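Local atomic coordinates of dextranase (Pseudarthrobacter oxydans, PDB entry 6NZS), a protein that catalyses the endohydrolysis of (1->6)-alpha-D-glucosidic linkages in dextran. Residues 88-93 and 186-191; 247-252 and 268-273; 500-505 and 545-550. All blocks are in the same frame, centred on the assembly; numbering follows the deposited sequence.

Overall arrangement
From the N terminus, the chain first builds the Ig-like domain, where contact 1 pairs residues 88-93 with 186-191 and closes a loop of 92 residues rich in strand. It then enters the beta-helix. Contact 2 joins 247-252 to 268-273, loops of successive coils with only 15 residues between them. Near the C-terminal end of the helix, contact 3 pairs strand residues 500-505 with 545-550 across 39 intervening residues. The three follow in series, with no nesting or crossing. Contacts 2 and 3 lie far apart, their centres 42 Å from each other; contact 1 sits about 19 to 20 Å from either by nearest atoms, where the Ig-like domain meets the solenoid.

Contact 1 (88-93 and 186-191); sequences SSFEYA and MMIFAE
F90 and A190 form the tight part of this contact between two parallel strands. The F90 ring reaches across to A190: CZ lies 3.6 Å from A190 CB, while A190 CA sits over one ring face, offset toward the rim. CG of F90 takes the crowded position between the backbone N and the carbonyl carbon (chi1 59°), which starts the ring on this course. F90 CE2 also meets I188 CG2 at 3.7 Å, the two side chains crossing obliquely. Beyond it, A190 CB makes an off-centre CH-pi contact with the Y92 ring, 4.2 Å from its centroid. Y92 CE1 touches A190 O at 3.4 Å. This face of the sheet turns to V41, L39 and F146 of the same domain, an apolar interior.

The face carrying S89, F189, E91 and E191 is more loosely joined across the pair. S89 OG lies at the edge of the F189 ring, near its plane, and 3.4 Å from F189 CB. E91 and E191 meet each other's strand by little more than their inner carbons; E191 instead makes salt bridges to K359 and R145, and E91 OE1 bonds to H11 ND1. None of the touching residues is exposed, so this looser side is covered by other parts of the chain, F189 by W87 and F383, rather than open to solvent.

The backbones hold the register with five hydrogen bonds. F189 N reaches S88 O at 2.9 Å in a nearly straight bond (176°), and E191 N follows to F90 O at 3.0 Å. Each strand thus uses alternate residues for bonding, the ladder of a parallel beta pair, here within the N-terminal Ig-like domain of a family 49 glycoside hydrolase, with F189 and E191 turned to the beta-helix.

Contact 2 (247-252 and 268-273); sequences LPPNVK and FLHDNQ
P249 O is the polar centre of this contact, accepting bonds from both N272 and Q273. Q273 NE2 approaches at 2.9 Å in the carbonyl plane, whereas N272 ND2, 3.0 Å away, comes from above it, 41° out of plane. P249 O lies almost in the amide plane of N272, and the bond is nearly straight at its hydrogen (168°). Q273 NE2 also donates to a water at 3.1 Å, which in turn donates to N250 O, so the one amide serves P249 O directly and N250 O through the water. An alanine in place of Q273 would probably leave P249 O with N272 as its sole donor here and the water without one of its mates. Inside the type I turn, V251 N bonds to P248 O. N250 ND2 is satisfied by E227 O and V225 O, and K252 NZ by S208 O.

Apolar contacts flank this network. P249 CD lies over one face of the H270 ring, 3.4 Å from CD2, with L269 CG over the opposite face. L247 CD1 sits over the centre of the F268 ring, 3.6 Å from its centroid; F268 in turn stacks on F318. Such stacking of loops and aromatic residues on successive coils is characteristic of a parallel beta-helix.

Contact 3 (500-505 and 545-550); sequences IHVKNL and LALENY
Segments 500-505 and 545-550 lie on neighbouring coils of the right-handed parallel beta-helix of this family, in register from I500 beside L545 to L505 beside Y550. Four backbone bonds join them; V502 N to A546 O is 2.8 Å. The face of I500, V502, L545 and L547 packs inward: L547 CD2 lies 3.9 Å from V502 CB, side by side. Past the last bridge, L505 CD2 meets the Y550 ring at CD1.

On the other face E548 is the hub. H501 NE2 donates to E548 OE1 at 2.8 Å, with the oxygen in the ring plane, although the ring and carboxylate planes stand 71° apart. A546 CB lies over one face of that imidazole. K503 runs alongside E548, both with CG anti to the backbone N (-176° and -179°), but NZ to OE2 is a long salt bridge of 3.7 Å. A water also links K503 NZ to OE1, while OE2 bonds to T587 OG1.

N504 and N549 both have a left-handed helical backbone conformation, and N504 ND2 bonds to N478 OD1 on the preceding coil, as in an asparagine ladder. A second water donates to both N504 OD1 and N549 O, 2.7 Å from each.

Contact 1 (88-93 and 186-191)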
ATOM      1  N   SER A  88     -13.105   4.909  -6.183  1.00  9.25           N
ATOM      2  CA  SER A  88     -14.488   4.466  -6.198  1.00  9.44           C
ATOM      3  C   SER A  88     -14.508   2.955  -6.083  1.00  8.84           C
ATOM      4  O   SER A  88     -13.810   2.267  -6.838  1.00  9.97           O
ATOM      5  CB  SER A  88     -15.172   4.890  -7.505  1.00 10.02           C
ATOM      6  OG  SER A  88     -16.528   4.475  -7.524  1.00 11.28           O
ATOM      7  N   SER A  89     -15.301   2.446  -5.143  1.00  8.73           N
ATOM      8  CA  SER A  89     -15.542   1.018  -4.988  1.00  8.67           C
ATOM      9  C   SER A  89     -16.959   0.666  -5.425  1.00  9.72           C
ATOM     10  O   SER A  89     -17.900   1.449  -5.270  1.00 10.22           O
ATOM     11  CB  SER A  89     -15.381   0.589  -3.526  1.00  8.94           C
ATOM     12  OG  SER A  89     -14.011   0.612  -3.156  1.00 10.16           O
ATOM     13  N   PHE A  90     -17.097  -0.530  -5.978  1.00  8.90           N
ATOM     14  CA  PHE A  90     -18.412  -1.105  -6.207  1.00  9.92           C
ATOM     15  C   PHE A  90     -18.255  -2.613  -6.172  1.00 10.53           C
ATOM     16  O   PHE A  90     -17.144  -3.134  -6.277  1.00  9.89           O
ATOM     17  CB  PHE A  90     -19.054  -0.616  -7.521  1.00 10.32           C
ATOM     18  CG  PHE A  90     -18.241  -0.916  -8.762  1.00 10.06           C
ATOM     19  CD1 PHE A  90     -18.357  -2.143  -9.409  1.00 10.93           C
ATOM     20  CD2 PHE A  90     -17.387   0.039  -9.295  1.00 10.96           C
ATOM     21  CE1 PHE A  90     -17.616  -2.417 -10.556  1.00 11.31           C
ATOM     22  CE2 PHE A  90     -16.651  -0.223 -10.439  1.00 10.46           C
ATOM     23  CZ  PHE A  90     -16.760  -1.447 -11.073  1.00 10.35           C
ATOM     24  N   GLU A  91     -19.373  -3.312  -5.992  1.00 10.24           N
ATOM     25  CA  GLU A  91     -19.398  -4.765  -6.092  1.00  9.77           C
ATOM     26  C   GLU A  91     -19.964  -5.173  -7.439  1.00 10.61           C
ATOM     27  O   GLU A  91     -20.932  -4.575  -7.924  1.00 11.10           O
ATOM     28  CB  GLU A  91     -20.268  -5.394  -5.005  1.00 10.63           C
ATOM     29  CG  GLU A  91     -19.816  -5.106  -3.596  1.00 12.94           C
ATOM     30  CD  GLU A  91     -20.628  -5.896  -2.585  1.00 16.81           C
ATOM     31  OE1 GLU A  91     -21.533  -5.308  -1.965  1.00 22.02           O
ATOM     32  OE2 GLU A  91     -20.371  -7.108  -2.438  1.00 18.15           O
ATOM     33  N   TYR A  92     -19.376  -6.209  -8.034  1.00 10.37           N
ATOM     34  CA  TYR A  92     -19.880  -6.699  -9.308  1.00  9.69           C
ATOM     35  C   TYR A  92     -19.717  -8.213  -9.375  1.00  9.36           C
ATOM     36  O   TYR A  92     -18.860  -8.797  -8.704  1.00 10.12           O
ATOM     37  CB  TYR A  92     -19.266  -5.965 -10.516  1.00  9.23           C
ATOM     38  CG  TYR A  92     -17.865  -6.398 -10.904  1.00  8.75           C
ATOM     39  CD1 TYR A  92     -16.871  -6.581  -9.948  1.00  9.04           C
ATOM     40  CD2 TYR A  92     -17.524  -6.580 -12.238  1.00 10.00           C
ATOM     41  CE1 TYR A  92     -15.582  -6.973 -10.308  1.00  9.82           C
ATOM     42  CE2 TYR A  92     -16.231  -6.964 -12.609  1.00  9.96           C
ATOM     43  CZ  TYR A  92     -15.269  -7.160 -11.636  1.00  9.44           C
ATOM     44  OH  TYR A  92     -14.009  -7.562 -11.993  1.00 10.16           O
ATOM     45  N   ALA A  93     -20.585  -8.853 -10.167  1.00 10.66           N
ATOM     46  CA  ALA A  93     -20.503 -10.292 -10.371  1.00  9.96           C
ATOM     47  C   ALA A  93     -20.438 -10.676 -11.841  1.00 10.72           C
ATOM     48  O   ALA A  93     -20.353 -11.870 -12.149  1.00 11.10           O
ATOM     49  CB  ALA A  93     -21.675 -11.006  -9.671  1.00 10.95           C
ATOM     50  N   MET A 186      -7.045   8.574  -9.649  1.00  8.72           N
ATOM     51  CA  MET A 186      -8.381   7.984  -9.676  1.00  9.55           C
ATOM     52  C   MET A 186      -8.226   6.471  -9.681  1.00  8.41           C
ATOM     53  O   MET A 186      -7.814   5.895 -10.695  1.00  9.65           O
ATOM     54  CB  MET A 186      -9.170   8.440 -10.906  1.00  9.18           C
ATOM     55  CG  MET A 186     -10.552   7.779 -11.033  1.00  9.46           C
ATOM     56  SD  MET A 186     -11.612   8.132  -9.609  1.00  9.50           S
ATOM     57  CE  MET A 186     -13.029   7.101  -9.986  1.00 10.81           C
ATOM     58  N   MET A 187      -8.572   5.832  -8.561  1.00  8.12           N
ATOM     59  CA  MET A 187      -8.527   4.386  -8.432  1.00  7.74           C
ATOM     60  C   MET A 187      -9.934   3.826  -8.530  1.00 10.71           C
ATOM     61  O   MET A 187     -10.888   4.412  -8.011  1.00 11.21           O
ATOM     62  CB  MET A 187      -7.940   4.007  -7.072  1.00  9.92           C
ATOM     63  CG  MET A 187      -6.621   3.275  -7.163  1.00 14.60           C
ATOM     64  SD  MET A 187      -5.365   4.238  -8.011  1.00 14.50           S
ATOM     65  CE  MET A 187      -5.333   5.689  -6.949  1.00 17.66           C
ATOM     66  N   ILE A 188     -10.060   2.688  -9.205  1.00  8.10           N
ATOM     67  CA  ILE A 188     -11.301   1.921  -9.227  1.00  8.35           C
ATOM     68  C   ILE A 188     -11.042   0.594  -8.532  1.00  8.98           C
ATOM     69  O   ILE A 188     -10.100  -0.130  -8.886  1.00  9.07           O
ATOM     70  CB  ILE A 188     -11.820   1.693 -10.656  1.00  9.62           C
ATOM     71  CG1 ILE A 188     -12.167   3.030 -11.317  1.00  9.67           C
ATOM     72  CG2 ILE A 188     -13.045   0.758 -10.639  1.00 10.51           C
ATOM     73  CD1 ILE A 188     -12.569   2.917 -12.782  1.00 11.91           C
ATOM     74  N   PHE A 189     -11.867   0.283  -7.542  1.00  7.29           N
ATOM     75  CA  PHE A 189     -11.808  -0.988  -6.840  1.00  8.07           C
ATOM     76  C   PHE A 189     -13.091  -1.731  -7.222  1.00  9.11           C
ATOM     77  O   PHE A 189     -14.145  -1.530  -6.616  1.00  9.72           O
ATOM     78  CB  PHE A 189     -11.729  -0.765  -5.329  1.00  9.01           C
ATOM     79  CG  PHE A 189     -10.529   0.040  -4.873  1.00  9.98           C
ATOM     80  CD1 PHE A 189      -9.341   0.076  -5.609  1.00  9.39           C
ATOM     81  CD2 PHE A 189     -10.595   0.744  -3.682  1.00 10.57           C
ATOM     82  CE1 PHE A 189      -8.250   0.815  -5.155  1.00  9.39           C
ATOM     83  CE2 PHE A 189      -9.513   1.474  -3.224  1.00 10.32           C
ATOM     84  CZ  PHE A 189      -8.334   1.512  -3.963  1.00  9.83           C
ATOM     85  N   ALA A 190     -12.995  -2.558  -8.268  1.00  8.03           N
ATOM     86  CA  ALA A 190     -14.109  -3.370  -8.759  1.00  9.12           C
ATOM     87  C   ALA A 190     -14.019  -4.692  -8.019  1.00  9.79           C
ATOM     88  O   ALA A 190     -13.183  -5.537  -8.345  1.00  9.69           O
ATOM     89  CB  ALA A 190     -13.984  -3.571 -10.267  1.00  9.72           C
ATOM     90  N   GLU A 191     -14.857  -4.859  -7.004  1.00  8.47           N
ATOM     91  CA  GLU A 191     -14.704  -5.945  -6.059  1.00  9.84           C
ATOM     92  C   GLU A 191     -15.786  -6.997  -6.266  1.00  9.68           C
ATOM     93  O   GLU A 191     -16.924  -6.672  -6.615  1.00  9.58           O
ATOM     94  CB  GLU A 191     -14.793  -5.413  -4.623  1.00 10.77           C
ATOM     95  CG  GLU A 191     -13.743  -4.353  -4.288  1.00 11.36           C
ATOM     96  CD  GLU A 191     -12.344  -4.845  -4.510  1.00 15.82           C
ATOM     97  OE1 GLU A 191     -11.918  -5.695  -3.723  1.00 16.29           O
ATOM     98  OE2 GLU A 191     -11.650  -4.376  -5.450  1.00 16.40           O
TER

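Contact 2 (247-252 and 268-273)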
ATOM      1  N   LEU A 247     -11.142  -2.482  21.915  1.00 15.99           N
ATOM      2  CA  LEU A 247     -12.292  -3.375  21.936  1.00 15.20           C
ATOM      3  C   LEU A 247     -12.206  -4.380  23.085  1.00 13.30           C
ATOM      4  O   LEU A 247     -11.118  -4.883  23.397  1.00 15.54           O
ATOM      5  CB  LEU A 247     -12.412  -4.126  20.609  1.00 13.68           C
ATOM      6  CG  LEU A 247     -12.655  -3.218  19.395  1.00 14.06           C
ATOM      7  CD1 LEU A 247     -12.616  -4.004  18.091  1.00 14.56           C
ATOM      8  CD2 LEU A 247     -13.973  -2.471  19.525  1.00 13.94           C
ATOM      9  N   PRO A 248     -13.364  -4.665  23.672  1.00 14.28           N
ATOM     10  CA  PRO A 248     -13.431  -5.596  24.809  1.00 14.50           C
ATOM     11  C   PRO A 248     -13.309  -7.038  24.348  1.00 16.44           C
ATOM     12  O   PRO A 248     -13.413  -7.339  23.148  1.00 14.96           O
ATOM     13  CB  PRO A 248     -14.819  -5.310  25.401  1.00 15.92           C
ATOM     14  CG  PRO A 248     -15.626  -4.822  24.252  1.00 14.80           C
ATOM     15  CD  PRO A 248     -14.668  -4.040  23.389  1.00 14.60           C
ATOM     16  N   PRO A 249     -13.095  -7.975  25.280  1.00 14.31           N
ATOM     17  CA  PRO A 249     -12.719  -9.339  24.876  1.00 14.45           C
ATOM     18  C   PRO A 249     -13.815 -10.096  24.151  1.00 13.93           C
ATOM     19  O   PRO A 249     -13.514 -11.065  23.445  1.00 15.37           O
ATOM     20  CB  PRO A 249     -12.347 -10.018  26.204  1.00 18.67           C
ATOM     21  CG  PRO A 249     -12.981  -9.180  27.254  1.00 18.31           C
ATOM     22  CD  PRO A 249     -13.015  -7.786  26.741  1.00 15.62           C
ATOM     23  N   ASN A 250     -15.071  -9.676  24.289  1.00 14.47           N
ATOM     24  CA  ASN A 250     -16.184 -10.342  23.630  1.00 15.16           C
ATOM     25  C   ASN A 250     -16.222 -10.099  22.122  1.00 14.77           C
ATOM     26  O   ASN A 250     -16.824 -10.898  21.398  1.00 14.84           O
ATOM     27  CB  ASN A 250     -17.484  -9.856  24.279  1.00 19.99           C
ATOM     28  CG  ASN A 250     -17.422  -8.372  24.684  1.00 21.74           C
ATOM     29  OD1 ASN A 250     -16.853  -8.023  25.735  1.00 19.04           O
ATOM     30  ND2 ASN A 250     -18.022  -7.496  23.858  1.00 16.97           N
ATOM     31  N   VAL A 251     -15.595  -9.033  21.631  1.00 13.52           N
ATOM     32  CA  VAL A 251     -15.727  -8.652  20.226  1.00 13.73           C
ATOM     33  C   VAL A 251     -14.777  -9.485  19.373  1.00 14.54           C
ATOM     34  O   VAL A 251     -13.556  -9.448  19.558  1.00 16.73           O
ATOM     35  CB  VAL A 251     -15.473  -7.156  20.031  1.00 13.14           C
ATOM     36  CG1 VAL A 251     -15.556  -6.811  18.548  1.00 15.27           C
ATOM     37  CG2 VAL A 251     -16.484  -6.344  20.825  1.00 15.22           C
ATOM     38  N   LYS A 252     -15.336 -10.234  18.426  1.00 13.45           N
ATOM     39  CA  LYS A 252     -14.546 -11.074  17.540  1.00 13.12           C
ATOM     40  C   LYS A 252     -14.609 -10.625  16.089  1.00 14.22           C
ATOM     41  O   LYS A 252     -13.868 -11.163  15.260  1.00 14.67           O
ATOM     42  CB  LYS A 252     -15.013 -12.539  17.633  1.00 16.96           C
ATOM     43  CG  LYS A 252     -16.444 -12.759  17.143  1.00 15.56           C
ATOM     44  CD  LYS A 252     -16.962 -14.172  17.406  1.00 23.30           C
ATOM     45  CE  LYS A 252     -18.310 -14.381  16.720  1.00 25.71           C
ATOM     46  NZ  LYS A 252     -18.905 -15.721  16.999  1.00 32.14           N
ATOM     47  N   PHE A 268      -7.824  -4.448  18.899  1.00 14.15           N
ATOM     48  CA  PHE A 268      -8.287  -5.612  19.648  1.00 14.64           C
ATOM     49  C   PHE A 268      -7.254  -5.810  20.750  1.00 14.08           C
ATOM     50  O   PHE A 268      -6.211  -6.434  20.554  1.00 14.61           O
ATOM     51  CB  PHE A 268      -8.400  -6.830  18.741  1.00 15.04           C
ATOM     52  CG  PHE A 268      -9.565  -6.781  17.781  1.00 14.99           C
ATOM     53  CD1 PHE A 268      -9.496  -6.028  16.619  1.00 16.03           C
ATOM     54  CD2 PHE A 268     -10.713  -7.519  18.025  1.00 15.53           C
ATOM     55  CE1 PHE A 268     -10.561  -6.009  15.716  1.00 15.37           C
ATOM     56  CE2 PHE A 268     -11.774  -7.509  17.132  1.00 15.02           C
ATOM     57  CZ  PHE A 268     -11.702  -6.747  15.978  1.00 16.34           C
ATOM     58  N   LEU A 269      -7.552  -5.243  21.921  1.00 15.23           N
ATOM     59  CA  LEU A 269      -6.604  -5.224  23.029  1.00 17.75           C
ATOM     60  C   LEU A 269      -6.359  -6.617  23.585  1.00 16.74           C
ATOM     61  O   LEU A 269      -5.241  -6.926  24.011  1.00 22.56           O
ATOM     62  CB  LEU A 269      -7.137  -4.308  24.123  1.00 20.00           C
ATOM     63  CG  LEU A 269      -6.399  -4.271  25.461  1.00 23.43           C
ATOM     64  CD1 LEU A 269      -5.202  -3.366  25.368  1.00 22.95           C
ATOM     65  CD2 LEU A 269      -7.343  -3.807  26.562  1.00 26.27           C
ATOM     66  N   HIS A 270      -7.375  -7.467  23.578  1.00 17.77           N
ATOM     67  CA  HIS A 270      -7.318  -8.775  24.205  1.00 15.13           C
ATOM     68  C   HIS A 270      -6.976  -9.855  23.187  1.00 19.68           C
ATOM     69  O   HIS A 270      -7.190  -9.700  21.981  1.00 17.85           O
ATOM     70  CB  HIS A 270      -8.649  -9.064  24.898  1.00 13.72           C
ATOM     71  CG  HIS A 270      -9.056  -7.983  25.850  1.00 18.03           C
ATOM     72  ND1 HIS A 270      -8.569  -7.911  27.139  1.00 17.97           N
ATOM     73  CD2 HIS A 270      -9.882  -6.919  25.700  1.00 16.89           C
ATOM     74  CE1 HIS A 270      -9.078  -6.851  27.740  1.00 16.79           C
ATOM     75  NE2 HIS A 270      -9.878  -6.231  26.891  1.00 18.58           N
ATOM     76  N   ASP A 271      -6.410 -10.955  23.692  1.00 17.71           N
ATOM     77  CA  ASP A 271      -5.879 -12.030  22.859  1.00 17.86           C
ATOM     78  C   ASP A 271      -6.631 -13.343  23.040  1.00 16.99           C
ATOM     79  O   ASP A 271      -6.083 -14.411  22.750  1.00 18.19           O
ATOM     80  CB  ASP A 271      -4.373 -12.223  23.089  1.00 17.03           C
ATOM     81  CG  ASP A 271      -4.026 -12.588  24.528  1.00 21.41           C
ATOM     82  OD1 ASP A 271      -4.944 -12.764  25.353  1.00 22.43           O
ATOM     83  OD2 ASP A 271      -2.816 -12.693  24.832  1.00 21.54           O
ATOM     84  N   ASN A 272      -7.890 -13.284  23.476  1.00 15.49           N
ATOM     85  CA  ASN A 272      -8.620 -14.468  23.904  1.00 18.22           C
ATOM     86  C   ASN A 272      -9.388 -15.174  22.792  1.00 18.67           C
ATOM     87  O   ASN A 272      -9.834 -16.306  22.999  1.00 18.14           O
ATOM     88  CB  ASN A 272      -9.597 -14.105  25.029  1.00 18.76           C
ATOM     89  CG  ASN A 272     -10.551 -13.005  24.627  1.00 17.57           C
ATOM     90  OD1 ASN A 272     -10.150 -11.856  24.484  1.00 20.05           O
ATOM     91  ND2 ASN A 272     -11.813 -13.355  24.422  1.00 16.96           N
ATOM     92  N   GLN A 273      -9.575 -14.551  21.630  1.00 16.80           N
ATOM     93  CA  GLN A 273     -10.350 -15.169  20.557  1.00 15.27           C
ATOM     94  C   GLN A 273      -9.472 -16.078  19.708  1.00 15.35           C
ATOM     95  O   GLN A 273      -8.312 -15.760  19.437  1.00 17.18           O
ATOM     96  CB  GLN A 273     -10.984 -14.114  19.645  1.00 14.29           C
ATOM     97  CG  GLN A 273     -11.988 -13.181  20.324  1.00 14.77           C
ATOM     98  CD  GLN A 273     -13.282 -13.871  20.717  1.00 17.09           C
ATOM     99  OE1 GLN A 273     -13.603 -14.957  20.229  1.00 17.41           O
ATOM    100  NE2 GLN A 273     -14.039 -13.235  21.604  1.00 19.22           N
TER
HETATM  101  O   HOH W   1     -17.066 -13.748  21.883  1.00 31.36           O

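Contact 3 (500-505 and 545-550)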
ATOM      1  N   ILE A 500      17.744 -16.300  -2.305  1.00 12.51           N
ATOM      2  CA  ILE A 500      16.793 -15.233  -2.590  1.00 11.67           C
ATOM      3  C   ILE A 500      16.655 -15.168  -4.101  1.00 13.63           C
ATOM      4  O   ILE A 500      17.658 -15.076  -4.816  1.00 15.54           O
ATOM      5  CB  ILE A 500      17.305 -13.895  -2.032  1.00 13.14           C
ATOM      6  CG1 ILE A 500      17.764 -14.041  -0.571  1.00 13.10           C
ATOM      7  CG2 ILE A 500      16.250 -12.795  -2.233  1.00 13.39           C
ATOM      8  CD1 ILE A 500      16.692 -14.521   0.392  1.00 15.90           C
ATOM      9  N   HIS A 501      15.426 -15.235  -4.600  1.00 11.25           N
ATOM     10  CA  HIS A 501      15.192 -15.292  -6.034  1.00 12.05           C
ATOM     11  C   HIS A 501      14.283 -14.139  -6.426  1.00 11.69           C
ATOM     12  O   HIS A 501      13.207 -13.976  -5.845  1.00 13.37           O
ATOM     13  CB  HIS A 501      14.560 -16.632  -6.420  1.00 13.99           C
ATOM     14  CG  HIS A 501      14.734 -16.989  -7.862  1.00 20.01           C
ATOM     15  ND1 HIS A 501      15.612 -17.963  -8.291  1.00 17.73           N
ATOM     16  CD2 HIS A 501      14.138 -16.499  -8.976  1.00 20.41           C
ATOM     17  CE1 HIS A 501      15.545 -18.057  -9.609  1.00 20.56           C
ATOM     18  NE2 HIS A 501      14.656 -17.181 -10.049  1.00 19.28           N
ATOM     19  N   VAL A 502      14.721 -13.343  -7.402  1.00 11.83           N
ATOM     20  CA  VAL A 502      13.924 -12.256  -7.970  1.00 12.17           C
ATOM     21  C   VAL A 502      13.781 -12.553  -9.455  1.00 11.32           C
ATOM     22  O   VAL A 502      14.756 -12.437 -10.212  1.00 12.78           O
ATOM     23  CB  VAL A 502      14.574 -10.884  -7.737  1.00 11.95           C
ATOM     24  CG1 VAL A 502      13.695  -9.768  -8.304  1.00 12.47           C
ATOM     25  CG2 VAL A 502      14.834 -10.654  -6.249  1.00 12.74           C
ATOM     26  N   LYS A 503      12.585 -12.951  -9.872  1.00 11.10           N
ATOM     27  CA  LYS A 503      12.317 -13.344 -11.248  1.00 10.93           C
ATOM     28  C   LYS A 503      11.378 -12.332 -11.893  1.00 11.08           C
ATOM     29  O   LYS A 503      10.329 -11.997 -11.331  1.00 10.86           O
ATOM     30  CB  LYS A 503      11.696 -14.743 -11.313  1.00 12.87           C
ATOM     31  CG  LYS A 503      11.488 -15.237 -12.734  1.00 13.90           C
ATOM     32  CD  LYS A 503      11.053 -16.704 -12.770  1.00 16.96           C
ATOM     33  CE  LYS A 503      10.924 -17.178 -14.209  1.00 21.72           C
ATOM     34  NZ  LYS A 503      10.737 -18.657 -14.304  1.00 24.96           N
ATOM     35  N   ASN A 504      11.748 -11.856 -13.078  1.00 10.23           N
ATOM     36  CA  ASN A 504      10.938 -10.894 -13.829  1.00 10.32           C
ATOM     37  C   ASN A 504      10.664  -9.614 -13.036  1.00 10.26           C
ATOM     38  O   ASN A 504       9.539  -9.103 -13.003  1.00 11.29           O
ATOM     39  CB  ASN A 504       9.643 -11.504 -14.386  1.00 11.24           C
ATOM     40  CG  ASN A 504       8.958 -10.579 -15.390  1.00 18.27           C
ATOM     41  OD1 ASN A 504       9.621  -9.781 -16.070  1.00 18.70           O
ATOM     42  ND2 ASN A 504       7.635 -10.660 -15.471  1.00 19.89           N
ATOM     43  N   LEU A 505      11.707  -9.086 -12.401  1.00 10.81           N
ATOM     44  CA  LEU A 505      11.703  -7.678 -12.012  1.00  9.53           C
ATOM     45  C   LEU A 505      11.905  -6.895 -13.299  1.00 10.06           C
ATOM     46  O   LEU A 505      13.010  -6.865 -13.851  1.00 10.39           O
ATOM     47  CB  LEU A 505      12.828  -7.393 -11.020  1.00  9.41           C
ATOM     48  CG  LEU A 505      13.084  -5.907 -10.733  1.00  9.00           C
ATOM     49  CD1 LEU A 505      11.839  -5.250 -10.146  1.00 11.54           C
ATOM     50  CD2 LEU A 505      14.285  -5.710  -9.823  1.00 10.80           C
ATOM     51  N   LEU A 545      21.874 -14.751  -4.315  1.00 12.83           N
ATOM     52  CA  LEU A 545      20.848 -13.868  -4.863  1.00 12.71           C
ATOM     53  C   LEU A 545      20.744 -14.105  -6.364  1.00 11.79           C
ATOM     54  O   LEU A 545      21.711 -13.881  -7.099  1.00 13.48           O
ATOM     55  CB  LEU A 545      21.212 -12.410  -4.584  1.00 12.43           C
ATOM     56  CG  LEU A 545      20.299 -11.352  -5.221  1.00 11.44           C
ATOM     57  CD1 LEU A 545      18.856 -11.449  -4.723  1.00 12.65           C
ATOM     58  CD2 LEU A 545      20.856  -9.983  -4.927  1.00 14.34           C
ATOM     59  N   ALA A 546      19.579 -14.547  -6.817  1.00 12.02           N
ATOM     60  CA  ALA A 546      19.327 -14.827  -8.226  1.00 11.29           C
ATOM     61  C   ALA A 546      18.462 -13.717  -8.813  1.00 13.75           C
ATOM     62  O   ALA A 546      17.349 -13.478  -8.333  1.00 13.74           O
ATOM     63  CB  ALA A 546      18.624 -16.176  -8.396  1.00 13.02           C
ATOM     64  N   LEU A 547      18.972 -13.042  -9.848  1.00 11.92           N
ATOM     65  CA  LEU A 547      18.204 -12.071 -10.631  1.00 11.42           C
ATOM     66  C   LEU A 547      17.951 -12.700 -11.995  1.00 12.12           C
ATOM     67  O   LEU A 547      18.802 -12.635 -12.887  1.00 14.27           O
ATOM     68  CB  LEU A 547      18.958 -10.752 -10.761  1.00 12.14           C
ATOM     69  CG  LEU A 547      19.440 -10.160  -9.436  1.00 12.59           C
ATOM     70  CD1 LEU A 547      20.291  -8.918  -9.661  1.00 13.12           C
ATOM     71  CD2 LEU A 547      18.289  -9.856  -8.494  1.00 17.23           C
ATOM     72  N   GLU A 548      16.782 -13.302 -12.161  1.00 12.11           N
ATOM     73  CA  GLU A 548      16.412 -13.989 -13.393  1.00 12.72           C
ATOM     74  C   GLU A 548      15.454 -13.097 -14.177  1.00 12.22           C
ATOM     75  O   GLU A 548      14.397 -12.724 -13.666  1.00 11.97           O
ATOM     76  CB  GLU A 548      15.735 -15.322 -13.066  1.00 13.19           C
ATOM     77  CG  GLU A 548      15.339 -16.110 -14.294  1.00 15.75           C
ATOM     78  CD  GLU A 548      14.663 -17.429 -13.969  1.00 20.49           C
ATOM     79  OE1 GLU A 548      14.468 -17.727 -12.770  1.00 18.91           O
ATOM     80  OE2 GLU A 548      14.326 -18.165 -14.917  1.00 21.42           O
ATOM     81  N   ASN A 549      15.824 -12.748 -15.412  1.00 13.59           N
ATOM     82  CA  ASN A 549      15.003 -11.857 -16.233  1.00 11.80           C
ATOM     83  C   ASN A 549      14.739 -10.527 -15.536  1.00 12.02           C
ATOM     84  O   ASN A 549      13.627  -9.997 -15.579  1.00 11.84           O
ATOM     85  CB  ASN A 549      13.695 -12.511 -16.672  1.00 12.92           C
ATOM     86  CG  ASN A 549      13.923 -13.801 -17.401  1.00 18.91           C
ATOM     87  OD1 ASN A 549      14.942 -13.968 -18.073  1.00 17.50           O
ATOM     88  ND2 ASN A 549      12.978 -14.731 -17.276  1.00 20.98           N
ATOM     89  N   TYR A 550      15.753 -10.010 -14.855  1.00 12.16           N
ATOM     90  CA  TYR A 550      15.763  -8.611 -14.440  1.00 11.49           C
ATOM     91  C   TYR A 550      15.952  -7.773 -15.693  1.00 11.52           C
ATOM     92  O   TYR A 550      16.895  -8.001 -16.455  1.00 12.65           O
ATOM     93  CB  TYR A 550      16.923  -8.413 -13.460  1.00 11.30           C
ATOM     94  CG  TYR A 550      17.356  -6.991 -13.146  1.00  9.89           C
ATOM     95  CD1 TYR A 550      16.436  -5.942 -13.094  1.00 11.27           C
ATOM     96  CD2 TYR A 550      18.689  -6.704 -12.887  1.00 10.52           C
ATOM     97  CE1 TYR A 550      16.842  -4.656 -12.791  1.00 10.97           C
ATOM     98  CE2 TYR A 550      19.108  -5.429 -12.588  1.00 10.38           C
ATOM     99  CZ  TYR A 550      18.181  -4.402 -12.546  1.00 10.99           C
ATOM    100  OH  TYR A 550      18.607  -3.130 -12.256  1.00 11.43           O
TER
HETATM  101  O   HOH W   2      12.869 -19.835 -12.424  1.00 25.27           O
HETATM  102  O   HOH W   3      11.856  -8.877 -17.254  1.00 16.40           O